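Local coordinates for N-methyltransferase (Streptoalloteichus sp. ATCC 53650, PDB 5BSZ), which probably transfers a methyl group from S-adenosylmethionine to the amino group of a nucleotide-linked sugar, as a sugar N-methyltransferase associated with kedarcidin, at residues D98-D103 against T124-R129; R136-P139 against V143-I146; E214-A219 against G239-V244; F69-G74 against L104-D109; D147-P152 against D183-E188. All coordinates share one frame; numbering follows the deposited sequence.

Contact 1. Residues D98-D103 against T124-R129; sequences DMFDFD and TAELAR. With SAH (S-adenosyl-L-homocysteine), chain B.
Phe100 and Arg129 bring the two backbones closest, their CA atoms 5.8 Å apart, where a type I turn from Asp98 to Asp101 meets helix 124-135. Glu126 crosses one face of the Phe100 ring, with CG 4.1 Å from the ring centroid in a CH-pi contact and the carboxylate stacked at 30° to the ring. Met99 CG covers the opposite face, so the ring is sandwiched, a place that suits a flat apolar group. The polar end of Glu126 has other partners: OE1 accepts from Ala122 N and OE2 from Gly1 N of the second subunit. In one of its two conformers, Arg129 lays a guanidinium face over Phe100 O, with NH2 3.4 Å from that oxygen but too poorly angled to bond, and touches Asp101 CB; the Asp101 carboxylate has its salt bridge with Arg136. Asp98, its CG anti to the backbone N (chi1 -176°), takes the Phe100 N-H on OD1 from well above the carboxylate plane, an Asx turn. As in many Rossmann-like methyltransferases, this acidic residue after a strand meets the adenine amino group (Asp98 OD1 to SAH N6 2.9 Å), while Met99 N donates to SAH N1. The turn lies between strands 94-96 and 110-113, and Phe100 also packs on Ala121 and on Ala130 of helix 124-135.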
# COMPACT_ATOMS: atom_id res chain seq x y z
N ASP A 98 14.31 -11.02 -26.41
CA ASP A 98 14.67 -9.65 -26.11
C ASP A 98 14.86 -8.88 -27.42
O ASP A 98 15.74 -9.18 -28.25
CB ASP A 98 15.94 -9.63 -25.28
CG ASP A 98 16.35 -8.24 -24.85
OD1 ASP A 98 15.63 -7.22 -25.13
OD2 ASP A 98 17.49 -8.19 -24.35
N MET A 99 14.03 -7.85 -27.57
CA MET A 99 14.03 -7.02 -28.78
C MET A 99 15.39 -6.40 -29.02
O MET A 99 15.70 -6.01 -30.14
CB MET A 99 12.95 -5.89 -28.70
CG MET A 99 13.11 -4.94 -27.53
SD MET A 99 11.77 -3.72 -27.17
CE MET A 99 11.88 -3.08 -28.78
N PHE A 100 16.18 -6.25 -27.96
CA PHE A 100 17.47 -5.61 -28.06
C PHE A 100 18.55 -6.47 -28.68
O PHE A 100 19.55 -5.93 -29.14
CB PHE A 100 17.94 -5.06 -26.70
CG PHE A 100 17.00 -4.04 -26.19
CD1 PHE A 100 16.77 -2.91 -26.95
CD2 PHE A 100 16.24 -4.28 -25.07
CE1 PHE A 100 15.83 -2.01 -26.55
CE2 PHE A 100 15.30 -3.36 -24.67
CZ PHE A 100 15.10 -2.24 -25.40
N ASP A 101 18.37 -7.78 -28.61
CA ASP A 101 19.34 -8.69 -29.22
C ASP A 101 18.67 -10.06 -29.35
O ASP A 101 18.48 -10.78 -28.35
CB ASP A 101 20.59 -8.72 -28.35
CG ASP A 101 21.69 -9.59 -28.97
OD1 ASP A 101 22.18 -10.51 -28.30
OD2 ASP A 101 21.90 -9.46 -30.18
N PHE A 102 18.10 -10.32 -30.52
CA PHE A 102 17.40 -11.57 -30.80
C PHE A 102 17.83 -11.98 -32.24
O PHE A 102 18.34 -11.17 -33.03
CB PHE A 102 15.87 -11.42 -30.68
CG PHE A 102 15.25 -10.54 -31.73
CD1 PHE A 102 15.14 -9.17 -31.57
CD2 PHE A 102 14.74 -11.10 -32.91
CE1 PHE A 102 14.62 -8.36 -32.57
CE2 PHE A 102 14.22 -10.30 -33.90
CZ PHE A 102 14.14 -8.93 -33.73
N ASP A 103 17.61 -13.24 -32.56
CA ASP A 103 17.95 -13.79 -33.89
C ASP A 103 17.08 -15.03 -34.05
O ASP A 103 17.14 -15.96 -33.27
CB ASP A 103 19.43 -14.13 -33.94
CG ASP A 103 20.27 -12.93 -34.29
OD1 ASP A 103 20.14 -12.45 -35.44
OD2 ASP A 103 21.03 -12.44 -33.41
N THR A 124 20.74 6.04 -26.90
CA THR A 124 20.91 5.95 -28.35
C THR A 124 21.60 4.68 -28.83
O THR A 124 21.25 4.12 -29.88
CB THR A 124 21.69 7.20 -28.84
OG1 THR A 124 20.93 8.35 -28.45
CG2 THR A 124 21.78 7.20 -30.33
N ALA A 125 22.61 4.25 -28.09
CA ALA A 125 23.31 3.03 -28.38
C ALA A 125 22.36 1.84 -28.34
O ALA A 125 22.36 1.01 -29.26
CB ALA A 125 24.51 2.83 -27.46
N GLU A 126 21.53 1.75 -27.29
CA GLU A 126 20.55 0.67 -27.18
C GLU A 126 19.45 0.73 -28.24
O GLU A 126 19.03 -0.30 -28.81
CB GLU A 126 19.92 0.66 -25.76
CG GLU A 126 19.27 -0.68 -25.47
CD GLU A 126 18.89 -0.85 -24.02
OE1 GLU A 126 18.54 0.18 -23.39
OE2 GLU A 126 18.89 -2.01 -23.54
N LEU A 127 19.03 1.94 -28.59
CA LEU A 127 18.12 2.13 -29.70
C LEU A 127 18.70 1.54 -30.99
O LEU A 127 18.03 0.76 -31.71
CB LEU A 127 17.79 3.62 -29.86
CG LEU A 127 16.92 4.08 -31.01
CD1 LEU A 127 15.54 3.47 -30.80
CD2 LEU A 127 16.88 5.59 -31.16
N ALA A 128 19.96 1.91 -31.25
CA ALA A 128 20.68 1.39 -32.42
C ALA A 128 20.78 -0.12 -32.38
O ALA A 128 20.59 -0.73 -33.44
CB ALA A 128 22.07 2.05 -32.61
N ARG A 129 20.98 -0.73 -31.21
CA ARG A 129 21.04 -2.19 -31.14
C ARG A 129 19.74 -2.88 -31.50
O ARG A 129 19.74 -3.87 -32.26
CB ARG A 129 21.49 -2.70 -29.77
CG ARG A 129 22.85 -3.36 -29.82
CD ARG A 129 23.46 -3.51 -28.44
NE ARG A 129 22.53 -4.18 -27.56
CZ ARG A 129 22.56 -5.47 -27.28
NH1 ARG A 129 23.47 -6.27 -27.82
NH2 ARG A 129 21.65 -5.95 -26.46
N SAH B . 3.37 -3.40 -29.69
CA SAH B . 2.32 -3.75 -28.67
CB SAH B . 2.84 -3.82 -27.22
CG SAH B . 2.56 -2.72 -26.22
SD SAH B . 3.16 -2.90 -24.57
C SAH B . 1.18 -2.83 -28.96
O SAH B . 1.23 -1.88 -29.72
OXT SAH B . 0.10 -3.12 -28.53
C5' SAH B . 4.93 -3.04 -24.71
C4' SAH B . 5.32 -4.53 -24.81
O4' SAH B . 6.74 -4.66 -24.99
C3' SAH B . 5.02 -5.32 -23.54
O3' SAH B . 4.17 -6.40 -23.90
C2' SAH B . 6.34 -5.87 -23.02
O2' SAH B . 6.21 -7.22 -22.49
C1' SAH B . 7.21 -5.77 -24.24
N9 SAH B . 8.65 -5.61 -23.98
C8 SAH B . 9.24 -4.83 -23.03
N7 SAH B . 10.59 -4.97 -23.08
C5 SAH B . 10.84 -5.88 -24.05
C6 SAH B . 12.05 -6.50 -24.59
N6 SAH B . 13.22 -6.09 -24.04
N1 SAH B . 11.90 -7.37 -25.61
C2 SAH B . 10.71 -7.75 -26.08
N3 SAH B . 9.55 -7.24 -25.64
C4 SAH B . 9.57 -6.32 -24.65

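Contact 2. Residues R136-P139 against V143-I146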
# COMPACT_ATOMS: atom_id res chain seq x y z
N ARG A 136 18.48 -6.98 -39.35
CA ARG A 136 19.00 -8.25 -39.82
C ARG A 136 17.96 -9.33 -40.00
O ARG A 136 18.31 -10.45 -40.38
CB ARG A 136 20.13 -8.76 -38.97
CG ARG A 136 19.79 -9.09 -37.56
CD ARG A 136 21.10 -9.09 -36.76
NE ARG A 136 20.83 -9.50 -35.39
CZ ARG A 136 21.16 -8.84 -34.28
NH1 ARG A 136 21.86 -7.69 -34.32
NH2 ARG A 136 20.79 -9.34 -33.11
N HIS A 137 16.70 -9.03 -39.69
CA HIS A 137 15.64 -9.95 -40.07
C HIS A 137 14.94 -9.54 -41.33
O HIS A 137 13.80 -9.97 -41.57
CB HIS A 137 14.63 -10.09 -38.95
CG HIS A 137 15.20 -10.80 -37.77
ND1 HIS A 137 16.03 -10.19 -36.85
CD2 HIS A 137 15.14 -12.11 -37.43
CE1 HIS A 137 16.41 -11.09 -35.96
NE2 HIS A 137 15.90 -12.26 -36.30
N LEU A 138 15.61 -8.69 -42.11
CA LEU A 138 15.08 -8.25 -43.39
C LEU A 138 15.98 -8.65 -44.55
O LEU A 138 17.21 -8.60 -44.40
CB LEU A 138 14.99 -6.73 -43.47
CG LEU A 138 14.01 -6.05 -42.52
CD1 LEU A 138 14.16 -4.54 -42.56
CD2 LEU A 138 12.61 -6.44 -42.88
N PRO A 139 15.40 -8.98 -45.71
CA PRO A 139 16.25 -9.10 -46.90
C PRO A 139 16.54 -7.72 -47.49
O PRO A 139 16.01 -6.72 -47.02
CB PRO A 139 15.36 -9.86 -47.86
CG PRO A 139 14.03 -9.26 -47.59
CD PRO A 139 13.99 -9.18 -46.07
N VAL A 143 11.30 -3.87 -45.46
CA VAL A 143 10.80 -2.63 -44.83
C VAL A 143 10.71 -2.75 -43.30
O VAL A 143 10.09 -3.67 -42.74
CB VAL A 143 9.42 -2.27 -45.35
CG1 VAL A 143 8.99 -0.87 -44.94
CG2 VAL A 143 9.35 -2.38 -46.89
N LEU A 144 11.33 -1.77 -42.65
CA LEU A 144 11.38 -1.71 -41.20
C LEU A 144 10.51 -0.51 -40.81
O LEU A 144 10.71 0.61 -41.30
CB LEU A 144 12.82 -1.54 -40.74
CG LEU A 144 13.14 -1.96 -39.30
CD1 LEU A 144 14.65 -1.82 -39.14
CD2 LEU A 144 12.43 -1.13 -38.25
N VAL A 145 9.48 -0.79 -40.04
CA VAL A 145 8.51 0.24 -39.60
C VAL A 145 8.53 0.43 -38.09
O VAL A 145 8.18 -0.46 -37.29
CB VAL A 145 7.08 -0.09 -40.04
CG1 VAL A 145 6.09 0.99 -39.74
CG2 VAL A 145 6.98 -0.46 -41.52
N ILE A 146 8.90 1.63 -37.67
CA ILE A 146 8.91 2.00 -36.23
C ILE A 146 7.88 3.09 -35.95
O ILE A 146 7.87 4.14 -36.62
CB ILE A 146 10.29 2.54 -35.85
CG1 ILE A 146 11.34 1.45 -36.07
CG2 ILE A 146 10.28 3.02 -34.40
CD1 ILE A 146 12.76 1.97 -35.94
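Leu138 points CG away from its own carbonyl carbon (chi1 -66°) and runs on extended to CD1 (chi2 172°), a course that carries both methyl groups across to Val143 and Leu144. Leu138 CD1 ends 3.8 Å from Leu144 CB, the two side chains crossing at about a right angle. Leu138 CD2 rests against the backbone of the strand instead, 3.7 Å from Val143 O. No hydrogen bond joins the segments, and the contact is buried packing made by a branched leucine whose two methyls can serve two neighbouring residues at once. Val143, a beta-branched residue well suited to a strand, turns its side chain away from Leu138 and packs on Val41 and Arg44 of helix 30-44. Leu144 runs the other way, against Val131, Met134 and Ala135. The contact thus closes the tight connection by which helix 124-135 leads into strand 143-146 of the Rossmann-like sheet, with Leu138 also lying on Val111 of the adjacent parallel strand 110-113.

Contact 3. Residues E214-A219 against G239-V244; sequences EDYLAA and GLFVGV
Phe241 presents one ring face to Tyr216 and an edge to Leu217, so a single aromatic side chain meets two consecutive residues of helix 213-222. Its CG lies anti to the carbonyl carbon (chi1 -64°), which turns the ring toward the helix. Over the face stands Tyr216 CB, 3.7 Å from the Phe241 ring centroid and 9° off the normal, a CH-pi contact. The tyrosine ring itself is turned almost parallel to the phenyl ring, the planes 10° apart, yet it is slid so far along that the two barely overlap and their centroids are 4.9 Å apart. Touching is therefore confined to rims, as between Tyr216 CD2 and Phe241 CE2 at 3.7 Å. Leu217 comes in near the plane of the phenyl ring, where CD2 lies 3.7 Å from Phe241 CD1. A flat hydrocarbon ring suits this slot, having a broad face for the methylene and a rim for the methyl. Tyrosine suits the other place because its far end is polar: the hydroxyl is hydrogen-bonded to Trp149 N. Replacing Phe241 with an alanine would probably leave a gap beside Tyr216 CB and take from Leu217 CD2 the ring edge it rests on. The contact lays helix 213-222 against strand 240-245, which runs antiparallel between strands 143-146 and 225-230; Phe241 also stacks on His229 of the latter, and Leu217 touches Pro227.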
# COMPACT_ATOMS: atom_id res chain seq x y z
N GLU A 214 16.29 12.76 -34.88
CA GLU A 214 17.59 12.44 -35.50
C GLU A 214 18.08 11.08 -35.04
O GLU A 214 18.86 10.42 -35.75
CB GLU A 214 18.78 13.34 -35.07
CG GLU A 214 18.61 14.82 -34.91
CD GLU A 214 17.82 15.25 -33.69
OE1 GLU A 214 18.36 15.62 -32.61
OE2 GLU A 214 16.61 15.35 -33.93
N ASP A 215 17.78 10.74 -33.77
CA ASP A 215 18.32 9.51 -33.18
C ASP A 215 17.68 8.29 -33.86
O ASP A 215 18.32 7.25 -34.03
CB ASP A 215 18.00 9.44 -31.69
CG ASP A 215 18.94 10.30 -30.85
OD1 ASP A 215 19.74 11.00 -31.50
OD2 ASP A 215 18.90 10.21 -29.60
N TYR A 216 16.41 8.42 -34.21
CA TYR A 216 15.70 7.28 -34.87
C TYR A 216 16.21 7.09 -36.30
O TYR A 216 16.46 6.00 -36.78
CB TYR A 216 14.22 7.62 -34.93
CG TYR A 216 13.42 7.39 -33.61
CD1 TYR A 216 13.08 6.10 -33.19
CD2 TYR A 216 13.00 8.45 -32.82
CE1 TYR A 216 12.37 5.88 -31.99
CE2 TYR A 216 12.27 8.24 -31.63
CZ TYR A 216 11.95 6.95 -31.24
OH TYR A 216 11.23 6.73 -30.11
N LEU A 217 16.37 8.22 -36.99
CA LEU A 217 16.83 8.20 -38.39
C LEU A 217 18.24 7.65 -38.42
O LEU A 217 18.54 6.81 -39.27
CB LEU A 217 16.79 9.61 -39.00
CG LEU A 217 15.38 10.15 -39.21
CD1 LEU A 217 15.48 11.65 -39.53
CD2 LEU A 217 14.66 9.46 -40.35
N ALA A 218 19.06 8.08 -37.46
CA ALA A 218 20.44 7.63 -37.33
C ALA A 218 20.56 6.14 -37.11
O ALA A 218 21.44 5.47 -37.68
CB ALA A 218 21.16 8.35 -36.20
N ALA A 219 19.70 5.64 -36.24
CA ALA A 219 19.66 4.23 -35.93
C ALA A 219 19.36 3.42 -37.18
O ALA A 219 19.95 2.34 -37.33
CB ALA A 219 18.61 3.91 -34.84
N GLY A 239 4.31 10.66 -36.39
CA GLY A 239 4.61 10.00 -37.62
C GLY A 239 5.20 8.62 -37.45
O GLY A 239 5.04 7.98 -36.38
N LEU A 240 5.82 8.13 -38.52
CA LEU A 240 6.49 6.84 -38.48
C LEU A 240 7.87 7.00 -39.00
O LEU A 240 8.08 7.77 -39.94
CB LEU A 240 5.71 5.81 -39.30
CG LEU A 240 4.33 5.38 -38.87
CD1 LEU A 240 3.83 4.35 -39.87
CD2 LEU A 240 4.25 4.77 -37.47
N PHE A 241 8.81 6.24 -38.45
CA PHE A 241 10.12 6.09 -39.05
C PHE A 241 10.21 4.77 -39.81
O PHE A 241 9.86 3.70 -39.26
CB PHE A 241 11.24 6.21 -38.03
CG PHE A 241 11.31 7.56 -37.41
CD1 PHE A 241 11.90 8.63 -38.08
CD2 PHE A 241 10.70 7.81 -36.19
CE1 PHE A 241 11.93 9.89 -37.51
CE2 PHE A 241 10.70 9.07 -35.63
CZ PHE A 241 11.32 10.11 -36.27
N VAL A 242 10.61 4.88 -41.07
CA VAL A 242 10.66 3.70 -41.96
C VAL A 242 12.02 3.59 -42.59
O VAL A 242 12.65 4.62 -42.90
CB VAL A 242 9.59 3.76 -43.06
CG1 VAL A 242 9.66 2.55 -43.98
CG2 VAL A 242 8.20 3.83 -42.44
N GLY A 243 12.49 2.36 -42.73
CA GLY A 243 13.78 2.09 -43.36
C GLY A 243 13.61 0.97 -44.37
O GLY A 243 12.85 -0.00 -44.14
N VAL A 244 14.30 1.13 -45.50
CA VAL A 244 14.32 0.07 -46.51
C VAL A 244 15.70 -0.47 -46.50
O VAL A 244 16.67 0.27 -46.65
CB VAL A 244 13.97 0.59 -47.90
CG1 VAL A 244 14.19 -0.50 -48.95
CG2 VAL A 244 12.52 1.06 -47.87

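Contact 4. Residues F69-G74 against L104-D109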
# COMPACT_ATOMS: atom_id res chain seq x y z
N PHE A 69 -0.40 -10.55 -44.45
CA PHE A 69 0.96 -11.02 -44.32
C PHE A 69 0.85 -12.40 -43.68
O PHE A 69 1.13 -12.57 -42.49
CB PHE A 69 1.81 -10.07 -43.48
CG PHE A 69 1.90 -8.69 -44.07
CD1 PHE A 69 2.76 -8.41 -45.11
CD2 PHE A 69 1.10 -7.68 -43.57
CE1 PHE A 69 2.82 -7.14 -45.65
CE2 PHE A 69 1.14 -6.40 -44.09
CZ PHE A 69 2.00 -6.12 -45.13
N PRO A 70 0.38 -13.39 -44.46
CA PRO A 70 0.01 -14.69 -43.86
C PRO A 70 1.20 -15.44 -43.25
O PRO A 70 0.99 -16.31 -42.44
CB PRO A 70 -0.63 -15.45 -45.04
CG PRO A 70 -0.06 -14.81 -46.29
CD PRO A 70 0.01 -13.34 -45.89
N ASP A 71 2.44 -15.11 -43.58
CA ASP A 71 3.61 -15.80 -42.99
C ASP A 71 4.18 -14.80 -41.94
O ASP A 71 5.04 -13.97 -42.23
CB ASP A 71 4.60 -16.16 -44.10
CG ASP A 71 5.97 -16.63 -43.63
OD1 ASP A 71 6.10 -17.14 -42.50
OD2 ASP A 71 6.96 -16.47 -44.40
N ALA A 72 3.67 -14.91 -40.71
CA ALA A 72 3.92 -13.87 -39.69
C ALA A 72 4.52 -14.48 -38.43
O ALA A 72 4.41 -15.71 -38.18
CB ALA A 72 2.61 -13.17 -39.34
N ALA A 73 5.11 -13.61 -37.61
CA ALA A 73 5.62 -14.02 -36.31
C ALA A 73 5.63 -12.84 -35.35
O ALA A 73 5.56 -11.67 -35.77
CB ALA A 73 7.03 -14.60 -36.37
N GLY A 74 5.74 -13.18 -34.07
CA GLY A 74 5.92 -12.15 -33.03
C GLY A 74 7.15 -12.39 -32.18
O GLY A 74 7.66 -13.52 -32.11
N LEU A 104 16.24 -14.99 -35.06
CA LEU A 104 15.24 -15.99 -35.31
C LEU A 104 15.73 -16.92 -36.45
O LEU A 104 15.03 -17.84 -36.76
CB LEU A 104 13.97 -15.28 -35.79
CG LEU A 104 13.37 -14.29 -34.80
CD1 LEU A 104 12.00 -13.86 -35.29
CD2 LEU A 104 13.21 -14.89 -33.41
N GLY A 105 16.86 -16.64 -37.11
CA GLY A 105 17.38 -17.51 -38.17
C GLY A 105 16.61 -17.45 -39.47
O GLY A 105 16.65 -18.39 -40.23
N ARG A 106 15.85 -16.37 -39.72
CA ARG A 106 15.13 -16.12 -40.97
C ARG A 106 14.93 -14.63 -41.13
O ARG A 106 15.13 -13.84 -40.17
CB ARG A 106 13.76 -16.80 -41.02
CG ARG A 106 12.79 -16.23 -39.95
CD ARG A 106 11.35 -16.60 -40.28
NE ARG A 106 10.91 -15.99 -41.52
CZ ARG A 106 9.72 -16.17 -42.04
NH1 ARG A 106 8.88 -17.04 -41.50
NH2 ARG A 106 9.44 -15.57 -43.19
N VAL A 107 14.53 -14.26 -42.33
CA VAL A 107 14.10 -12.93 -42.66
C VAL A 107 12.62 -12.91 -43.01
O VAL A 107 11.97 -13.94 -43.16
CB VAL A 107 14.99 -12.28 -43.74
CG1 VAL A 107 16.44 -12.29 -43.25
CG2 VAL A 107 14.85 -13.02 -45.08
N PHE A 108 12.12 -11.68 -43.11
CA PHE A 108 10.72 -11.38 -43.34
C PHE A 108 10.70 -10.21 -44.31
O PHE A 108 11.64 -9.42 -44.31
CB PHE A 108 10.04 -10.93 -42.04
CG PHE A 108 10.03 -11.97 -40.97
CD1 PHE A 108 11.11 -12.12 -40.14
CD2 PHE A 108 8.92 -12.73 -40.74
CE1 PHE A 108 11.10 -13.05 -39.11
CE2 PHE A 108 8.93 -13.70 -39.75
CZ PHE A 108 9.99 -13.87 -38.94
N ASP A 109 9.64 -10.05 -45.10
CA ASP A 109 9.51 -8.88 -45.98
C ASP A 109 9.41 -7.55 -45.21
O ASP A 109 9.85 -6.52 -45.68
CB ASP A 109 8.25 -9.00 -46.84
CG ASP A 109 8.34 -10.22 -47.82
OD1 ASP A 109 9.47 -10.43 -48.26
OD2 ASP A 109 7.37 -10.97 -48.03
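Arg106 reaches across to Asp71 and, on the way, folds over its own neighbours. From CB the chain sets out with CG between the backbone N and the carbonyl carbon, and a bend about the CG-CD bond (chi3 -65°) turns Arg106 NE back to a 2.8 Å hydrogen bond with Val107 O, the donor above the carbonyl plane. NE also lies over the Phe108 ring, toward its rim, while Phe108 CE2 sits 3.4 Å from the guanidinium plane, near its centre. Arg106 NH2 bonds to the same Val107 O (3.0 Å) and to Asp71 OD2 (2.9 Å). Arg106 NH1 donates to Asp71 OD1 at 3.0 Å in a nearly straight bond of 169°. The salt bridge is bidentate and end-on, with both oxygens close to the guanidinium plane; the carboxylate is twisted 34° from it, so OD1 is met on its syn side and OD2 from above the carboxylate plane. Arginine alone among the basic residues can supply this many flat, directed N-H groups, and the grip on Val107 O fixes its rotation. Ala73 CB lies 4.0 Å from Phe108 CE2, a methyl small enough to let the ring come close to the strand. The pair ties the loop before strand 110-113 to strand 71-76 across strand 50-54, where Arg106 and Asp71 both touch Ser50 and Phe108 packs on Leu52.

Contact 5. Residues D147-P152 against D183-E188; sequences DPWWSP and DVSRHE. With THM (thymidine), chain G.
In the thymidine pocket, Trp150 and His187 meet the ligand, and Trp149 and Ser185 link the two. Trp149 NE1 donates to Ser185 OG at 2.8 Å, the oxygen tilted from the indole plane and the bond bent to 143°. With OG between its backbone N and carbonyl carbon (chi1 57°), Ser185 is also hydrogen-bonded to His187 NE2, so one small hydroxyl links both rings. Trp149 CZ2 meets His187 CE1 at 3.3 Å, the rings steeply inclined at 72°. On its ligand side, His187 CE1 lies 3.4 Å from thymidine O3'. Trp150 contributes a wide aromatic face: thymidine N3 sits over its centre, and Trp150 CD1 in turn covers a face of Trp149. Putting an alanine in place of Trp150 would probably strip the thymine of its aromatic platform and leave Arg238 without its cation-pi partner. Thymidine is also hydrogen-bonded to Ser178, Thr154 O, Leu156 N and Arg237. Base stacking thus joins polar recognition, while the Trp149-Ser185-His187 chain probably holds both rings beside the sugar, consistent with a site for a thymidine-bearing nucleotide sugar.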
# COMPACT_ATOMS: atom_id res chain seq x y z
N ASP A 147 6.95 2.75 -35.06
CA ASP A 147 6.01 3.68 -34.49
C ASP A 147 6.69 4.23 -33.23
O ASP A 147 6.71 3.57 -32.18
CB ASP A 147 4.69 2.97 -34.14
CG ASP A 147 3.63 3.92 -33.54
OD1 ASP A 147 3.82 5.17 -33.61
OD2 ASP A 147 2.62 3.40 -32.98
N PRO A 148 7.35 5.38 -33.35
CA PRO A 148 8.20 5.90 -32.30
C PRO A 148 7.38 6.35 -31.11
O PRO A 148 6.17 6.56 -31.22
CB PRO A 148 8.90 7.10 -32.98
CG PRO A 148 7.83 7.62 -33.85
CD PRO A 148 7.14 6.39 -34.40
N TRP A 149 8.03 6.45 -29.96
CA TRP A 149 7.43 7.17 -28.82
C TRP A 149 7.69 8.66 -29.09
O TRP A 149 8.34 9.02 -30.12
CB TRP A 149 8.09 6.69 -27.51
CG TRP A 149 7.54 7.33 -26.26
CD1 TRP A 149 8.26 8.03 -25.34
CD2 TRP A 149 6.18 7.39 -25.81
NE1 TRP A 149 7.45 8.50 -24.36
CE2 TRP A 149 6.16 8.13 -24.62
CE3 TRP A 149 4.98 6.87 -26.28
CZ2 TRP A 149 4.99 8.38 -23.90
CZ3 TRP A 149 3.81 7.10 -25.55
CH2 TRP A 149 3.82 7.88 -24.39
N TRP A 150 7.13 9.51 -28.21
CA TRP A 150 7.33 10.96 -28.26
C TRP A 150 8.77 11.39 -28.13
O TRP A 150 9.62 10.64 -27.63
CB TRP A 150 6.39 11.70 -27.28
CG TRP A 150 4.95 11.33 -27.48
CD1 TRP A 150 4.20 10.43 -26.73
CD2 TRP A 150 4.08 11.76 -28.54
NE1 TRP A 150 2.91 10.30 -27.25
CE2 TRP A 150 2.82 11.12 -28.35
CE3 TRP A 150 4.24 12.64 -29.62
CZ2 TRP A 150 1.75 11.32 -29.24
CZ3 TRP A 150 3.15 12.87 -30.47
CH2 TRP A 150 1.93 12.22 -30.27
N SER A 151 9.06 12.59 -28.66
CA SER A 151 10.38 13.20 -28.61
C SER A 151 10.39 14.25 -27.51
O SER A 151 9.33 14.68 -27.06
CB SER A 151 10.61 13.90 -29.98
OG SER A 151 10.91 12.91 -30.97
N PRO A 152 11.56 14.77 -27.14
CA PRO A 152 11.53 15.84 -26.14
C PRO A 152 10.61 16.98 -26.53
O PRO A 152 9.92 17.47 -25.64
CB PRO A 152 12.98 16.29 -26.07
CG PRO A 152 13.72 15.05 -26.33
CD PRO A 152 12.94 14.33 -27.39
N ASP A 183 15.46 13.27 -20.15
CA ASP A 183 14.93 12.79 -21.44
C ASP A 183 14.15 11.47 -21.32
O ASP A 183 14.14 10.69 -22.26
CB ASP A 183 16.02 12.70 -22.52
CG ASP A 183 17.03 11.59 -22.25
OD1 ASP A 183 17.14 11.23 -21.07
OD2 ASP A 183 17.72 11.03 -23.14
N VAL A 184 13.44 11.26 -20.22
CA VAL A 184 12.56 10.12 -19.93
C VAL A 184 11.16 10.57 -19.63
O VAL A 184 10.95 11.62 -19.01
CB VAL A 184 13.20 9.27 -18.79
CG1 VAL A 184 12.23 8.42 -17.97
CG2 VAL A 184 14.32 8.47 -19.36
N SER A 185 10.14 9.90 -20.15
CA SER A 185 8.77 10.09 -19.64
C SER A 185 8.48 8.91 -18.67
O SER A 185 8.84 7.77 -18.92
CB SER A 185 7.75 10.18 -20.75
OG SER A 185 7.74 9.05 -21.62
N ARG A 186 7.97 9.25 -17.50
CA ARG A 186 7.63 8.31 -16.47
C ARG A 186 6.15 8.19 -16.33
O ARG A 186 5.42 9.18 -16.14
CB ARG A 186 8.24 8.75 -15.14
CG ARG A 186 7.93 7.83 -13.98
CD ARG A 186 9.00 7.98 -12.90
NE ARG A 186 10.29 7.41 -13.31
CZ ARG A 186 11.37 7.42 -12.56
NH1 ARG A 186 11.34 7.97 -11.36
NH2 ARG A 186 12.46 6.80 -12.96
N HIS A 187 5.68 6.96 -16.48
CA HIS A 187 4.26 6.66 -16.58
C HIS A 187 3.76 5.88 -15.37
O HIS A 187 4.27 4.79 -15.03
CB HIS A 187 4.00 5.85 -17.89
CG HIS A 187 4.37 6.64 -19.10
ND1 HIS A 187 3.45 7.35 -19.83
CD2 HIS A 187 5.58 6.90 -19.65
CE1 HIS A 187 4.07 8.02 -20.79
NE2 HIS A 187 5.37 7.77 -20.69
N GLU A 188 2.81 6.45 -14.65
CA GLU A 188 2.21 5.74 -13.50
C GLU A 188 0.80 5.30 -13.82
O GLU A 188 -0.00 6.12 -14.31
CB GLU A 188 2.09 6.67 -12.34
CG GLU A 188 3.36 7.11 -11.72
CD GLU A 188 3.16 8.33 -10.84
OE1 GLU A 188 2.95 9.45 -11.38
OE2 GLU A 188 3.25 8.16 -9.61
O5' THM G . -1.36 8.39 -24.52
C5' THM G . -1.13 9.39 -23.50
C4' THM G . 0.34 9.83 -23.48
O4' THM G . 0.47 10.49 -24.74
C3' THM G . 0.75 10.87 -22.40
O3' THM G . 1.84 10.41 -21.58
C2' THM G . 1.14 12.18 -23.12
C1' THM G . 1.24 11.68 -24.58
N1 THM G . 0.96 12.57 -25.72
C2 THM G . 2.08 13.37 -26.00
O2 THM G . 3.04 13.25 -25.21
N3 THM G . 2.13 14.24 -27.00
C4 THM G . 1.10 14.35 -27.85
O4 THM G . 1.16 15.17 -28.83
C5 THM G . -0.08 13.50 -27.59
C5M THM G . -1.20 13.69 -28.58
C6 THM G . -0.11 12.60 -26.53

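Overall arrangement
Contacts 1 to 4 belong to the Rossmann-like half of the chain, and contact 5 joins it to the four-stranded antiparallel sheet. Contacts 2, 3 and 4 reach the same mixed sheet: strands 143-146 and 240-245 are neighbours in it, while contact 4 lies further along, its centre about 10 Å from that of contact 2 and about 21 Å from that of contact 3. Along the chain, contacts 1 and 4 alternate their segments and both close before contact 2 opens; contacts 5 and 3 follow. Arg136 and His137 tie contact 2 to the loop of contacts 1 and 4. Contacts 1 and 5, about 18 Å apart between centres, line the SAH and thymidine sites, consistent with cofactor and sugar substrate meeting between them.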